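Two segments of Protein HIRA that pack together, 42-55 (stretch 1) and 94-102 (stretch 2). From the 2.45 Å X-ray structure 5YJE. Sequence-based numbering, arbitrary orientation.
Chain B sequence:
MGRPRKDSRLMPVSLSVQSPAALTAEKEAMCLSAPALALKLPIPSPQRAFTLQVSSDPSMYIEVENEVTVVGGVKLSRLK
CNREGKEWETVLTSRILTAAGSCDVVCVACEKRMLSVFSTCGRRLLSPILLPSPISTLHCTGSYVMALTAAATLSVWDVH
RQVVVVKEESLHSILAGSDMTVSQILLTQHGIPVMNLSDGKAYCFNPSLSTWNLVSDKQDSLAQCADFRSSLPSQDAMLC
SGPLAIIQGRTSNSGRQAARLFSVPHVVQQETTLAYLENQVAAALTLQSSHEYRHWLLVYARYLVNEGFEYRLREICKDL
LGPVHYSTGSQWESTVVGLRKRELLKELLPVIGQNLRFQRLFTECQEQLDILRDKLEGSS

Stretch 1, residues 42-55: PIPSPQRAFTLQVS
Stretch 2 (94-102) SRILTAAGS

Stretch 1 begins as a proline-rich loop, extended from Pro42 to Gln47 and turning at Arg48 (phi/psi -65/-43), and continues into a strand from Ala49 to about Gln53; stretch 2 forms a strand from Ile96 to Gly101. The two strands run in the same direction, their axes inclined by 25° (signed crossing angle -25°) and 8.1 Å apart at closest approach. No hydrogen bond links the modelled atoms of the two stretches, so contact rests on side chains and on van der Waals approaches to backbone. The register is set by CA-CA distances of 5.8 Å for Pro44-Leu97, 7.8 Å for Leu52-Ala99 and 5.3 Å for Val54-Gly101.

Leu97 is the residue most covered by the partner. Its phi/psi of -92/-46 departs from the extended values of its neighbours, and its CA-to-CB bond points sideways, but the mt rotamer (chi1 -68°, chi2 175°) brings the side-chain end nearer to the proline loop. There Leu97 CD2 lies 3.6 Å from Pro44 O and 4.2 Å from Pro46 CG, while Leu97 CD1 reaches Ile43 CG2 at 4.3 Å. Pro44, with phi/psi -55/141 and a C-gamma exo ring, points toward stretch 2; its CB is 4.4 Å from Leu97 CB, and its CG is 4.1 Å from Thr98 CB, where Thr98 has chi1 t. Pro46, also C-gamma exo, places CB 3.4 Å from Arg95 NH1, at the guanidinium edge. Arg95 bends to this position with chi1 -52°, chi2 -134° (between wells), chi3 -75° and chi4 -67°. This is an apolar carbon beside a charged group, packing without a polar bond.

From Ala49 to Val54 the side chains alternate: Phe50, Leu52 and Val54 point toward stretch 2, whereas Ala49, Thr51 and Gln53 are out of reach. Phe50 adopts chi1 70° (p) and chi2 83°, which carries its ring to the start of the opposing strand. Ile96 O meets the ring edge, 3.5 Å from Phe50 CE2, and Phe50 CZ packs 4.1 Å from CG2 of Ile96, itself mt; Phe50 CZ also lies 4.0 Å from Thr98 CA. Leu52 is tp (chi1 163°, chi2 62°), directing CD2 to within 3.1 Å of Ala99 O, a tight approach, and 4.3 Å of Ala99 CB. The small Ala99 side chain points toward stretch 1, while that of Ala100 points away.

At the far end, Val54 (phi/psi -106/-13) is modelled only to CB, which lies 4.3 Å from Ala100 C. Val54 O and Gly101 O are 3.0 Å apart; both are acceptors, so this close approach is not a hydrogen bond.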

# COMPACT_ATOMS: atom_id res chain seq x y z
N PRO B 42 -17.09 15.85 15.92
CA PRO B 42 -17.35 17.29 15.90
C PRO B 42 -16.13 18.10 15.46
O PRO B 42 -14.99 17.74 15.73
CB PRO B 42 -17.73 17.61 17.36
CG PRO B 42 -16.93 16.59 18.15
CD PRO B 42 -16.87 15.34 17.29
N ILE B 43 -16.41 19.20 14.77
CA ILE B 43 -15.38 20.06 14.21
C ILE B 43 -15.14 21.23 15.17
O ILE B 43 -16.10 21.93 15.52
CB ILE B 43 -15.78 20.58 12.83
CG1 ILE B 43 -16.13 19.40 11.91
CG2 ILE B 43 -14.66 21.43 12.26
CD1 ILE B 43 -16.91 19.82 10.67
N PRO B 44 -13.89 21.49 15.56
CA PRO B 44 -13.63 22.61 16.48
C PRO B 44 -14.19 23.92 15.93
O PRO B 44 -14.15 24.18 14.72
CB PRO B 44 -12.10 22.64 16.59
CG PRO B 44 -11.64 21.30 16.08
CD PRO B 44 -12.64 20.92 15.04
N SER B 45 -14.75 24.73 16.83
CA SER B 45 -15.31 26.02 16.45
C SER B 45 -14.19 27.00 16.09
O SER B 45 -13.12 26.98 16.72
CB SER B 45 -16.16 26.60 17.57
OG SER B 45 -17.12 25.66 18.02
N PRO B 46 -14.40 27.84 15.08
CA PRO B 46 -13.49 28.99 14.87
C PRO B 46 -13.44 29.87 16.11
O PRO B 46 -14.47 30.25 16.67
CB PRO B 46 -14.12 29.73 13.68
CG PRO B 46 -14.95 28.70 12.98
CD PRO B 46 -15.44 27.76 14.05
N GLN B 47 -12.23 30.17 16.56
CA GLN B 47 -11.98 31.11 17.64
C GLN B 47 -11.03 32.19 17.17
O GLN B 47 -10.17 31.95 16.31
CB GLN B 47 -11.36 30.44 18.85
CG GLN B 47 -11.97 29.14 19.26
CD GLN B 47 -11.22 28.57 20.44
OE1 GLN B 47 -11.17 29.19 21.51
NE2 GLN B 47 -10.59 27.43 20.25
N ARG B 48 -11.17 33.39 17.74
CA ARG B 48 -10.22 34.46 17.42
C ARG B 48 -8.83 34.10 17.92
O ARG B 48 -7.83 34.30 17.21
CB ARG B 48 -10.68 35.79 18.02
N ALA B 49 -8.74 33.56 19.13
CA ALA B 49 -7.46 33.17 19.70
C ALA B 49 -7.70 31.97 20.58
O ALA B 49 -8.81 31.74 21.05
CB ALA B 49 -6.83 34.31 20.51
N PHE B 50 -6.65 31.17 20.76
CA PHE B 50 -6.62 30.11 21.75
C PHE B 50 -5.17 29.73 21.97
O PHE B 50 -4.31 29.96 21.11
CB PHE B 50 -7.47 28.88 21.33
CG PHE B 50 -6.92 28.07 20.16
CD1 PHE B 50 -5.94 27.09 20.37
CD2 PHE B 50 -7.41 28.24 18.87
CE1 PHE B 50 -5.43 26.33 19.32
CE2 PHE B 50 -6.92 27.48 17.79
CZ PHE B 50 -5.92 26.52 18.01
N THR B 51 -4.89 29.19 23.15
CA THR B 51 -3.59 28.62 23.44
C THR B 51 -3.80 27.20 23.94
O THR B 51 -4.87 26.84 24.45
CB THR B 51 -2.80 29.46 24.47
OG1 THR B 51 -3.00 28.93 25.78
CG2 THR B 51 -3.26 30.91 24.46
N LEU B 52 -2.76 26.38 23.81
CA LEU B 52 -2.92 24.96 24.05
C LEU B 52 -1.59 24.38 24.51
O LEU B 52 -0.59 24.50 23.80
CB LEU B 52 -3.42 24.28 22.79
CG LEU B 52 -3.29 22.77 22.69
CD1 LEU B 52 -4.11 22.12 23.77
CD2 LEU B 52 -3.76 22.33 21.30
N GLN B 53 -1.58 23.77 25.69
CA GLN B 53 -0.38 23.07 26.14
C GLN B 53 -0.27 21.77 25.37
O GLN B 53 -1.09 20.87 25.54
CB GLN B 53 -0.42 22.82 27.65
CG GLN B 53 0.76 21.98 28.15
N VAL B 54 0.73 21.68 24.49
CA VAL B 54 0.87 20.54 23.59
C VAL B 54 2.00 19.62 24.01
O VAL B 54 2.09 18.49 23.49
CB VAL B 54 1.10 21.00 22.13
N SER B 55 2.86 20.04 24.93
CA SER B 55 4.02 19.25 25.32
C SER B 55 3.96 18.94 26.81
O SER B 55 3.32 19.64 27.59
N SER B 94 -5.05 30.55 6.39
CA SER B 94 -6.42 30.25 6.79
C SER B 94 -6.49 30.09 8.30
O SER B 94 -5.47 29.91 8.97
CB SER B 94 -6.99 29.00 6.08
OG SER B 94 -6.11 27.91 6.21
N ARG B 95 -7.71 30.18 8.83
CA ARG B 95 -7.89 30.08 10.27
C ARG B 95 -7.47 28.71 10.80
O ARG B 95 -7.84 27.67 10.24
CB ARG B 95 -9.35 30.36 10.64
CG ARG B 95 -9.86 31.65 10.05
CD ARG B 95 -10.63 32.50 11.04
NE ARG B 95 -11.97 32.03 11.34
CZ ARG B 95 -12.97 32.00 10.47
NH1 ARG B 95 -14.17 31.58 10.84
NH2 ARG B 95 -12.77 32.38 9.21
N ILE B 96 -6.69 28.72 11.87
CA ILE B 96 -6.31 27.49 12.57
C ILE B 96 -7.43 27.08 13.52
O ILE B 96 -7.84 27.85 14.39
CB ILE B 96 -4.98 27.68 13.31
CG1 ILE B 96 -3.88 28.04 12.31
CG2 ILE B 96 -4.63 26.41 14.10
CD1 ILE B 96 -2.66 28.71 12.91
N LEU B 97 -7.93 25.85 13.34
CA LEU B 97 -9.01 25.27 14.14
C LEU B 97 -8.48 24.49 15.33
O LEU B 97 -8.99 24.64 16.44
CB LEU B 97 -9.88 24.37 13.26
CG LEU B 97 -10.69 25.07 12.19
CD1 LEU B 97 -11.45 24.06 11.26
CD2 LEU B 97 -11.66 26.06 12.88
N THR B 98 -7.47 23.65 15.13
CA THR B 98 -6.89 22.98 16.30
C THR B 98 -5.42 22.73 16.02
O THR B 98 -4.92 23.02 14.94
CB THR B 98 -7.64 21.68 16.68
OG1 THR B 98 -7.05 21.11 17.86
CG2 THR B 98 -7.58 20.60 15.58
N ALA B 99 -4.74 22.16 17.01
CA ALA B 99 -3.30 21.99 16.90
C ALA B 99 -2.86 20.86 17.82
O ALA B 99 -3.55 20.51 18.77
CB ALA B 99 -2.57 23.30 17.23
N ALA B 100 -1.69 20.30 17.52
CA ALA B 100 -1.06 19.29 18.38
C ALA B 100 0.44 19.37 18.16
O ALA B 100 0.91 20.05 17.25
CB ALA B 100 -1.61 17.88 18.09
N GLY B 101 1.20 18.68 19.00
CA GLY B 101 2.64 18.77 18.91
C GLY B 101 3.33 17.76 19.80
O GLY B 101 2.77 17.27 20.78
N SER B 102 4.58 17.46 19.44
CA SER B 102 5.40 16.53 20.19
C SER B 102 6.78 17.14 20.39
O SER B 102 6.98 18.33 20.14
CB SER B 102 5.52 15.19 19.46
OG SER B 102 6.18 15.34 18.21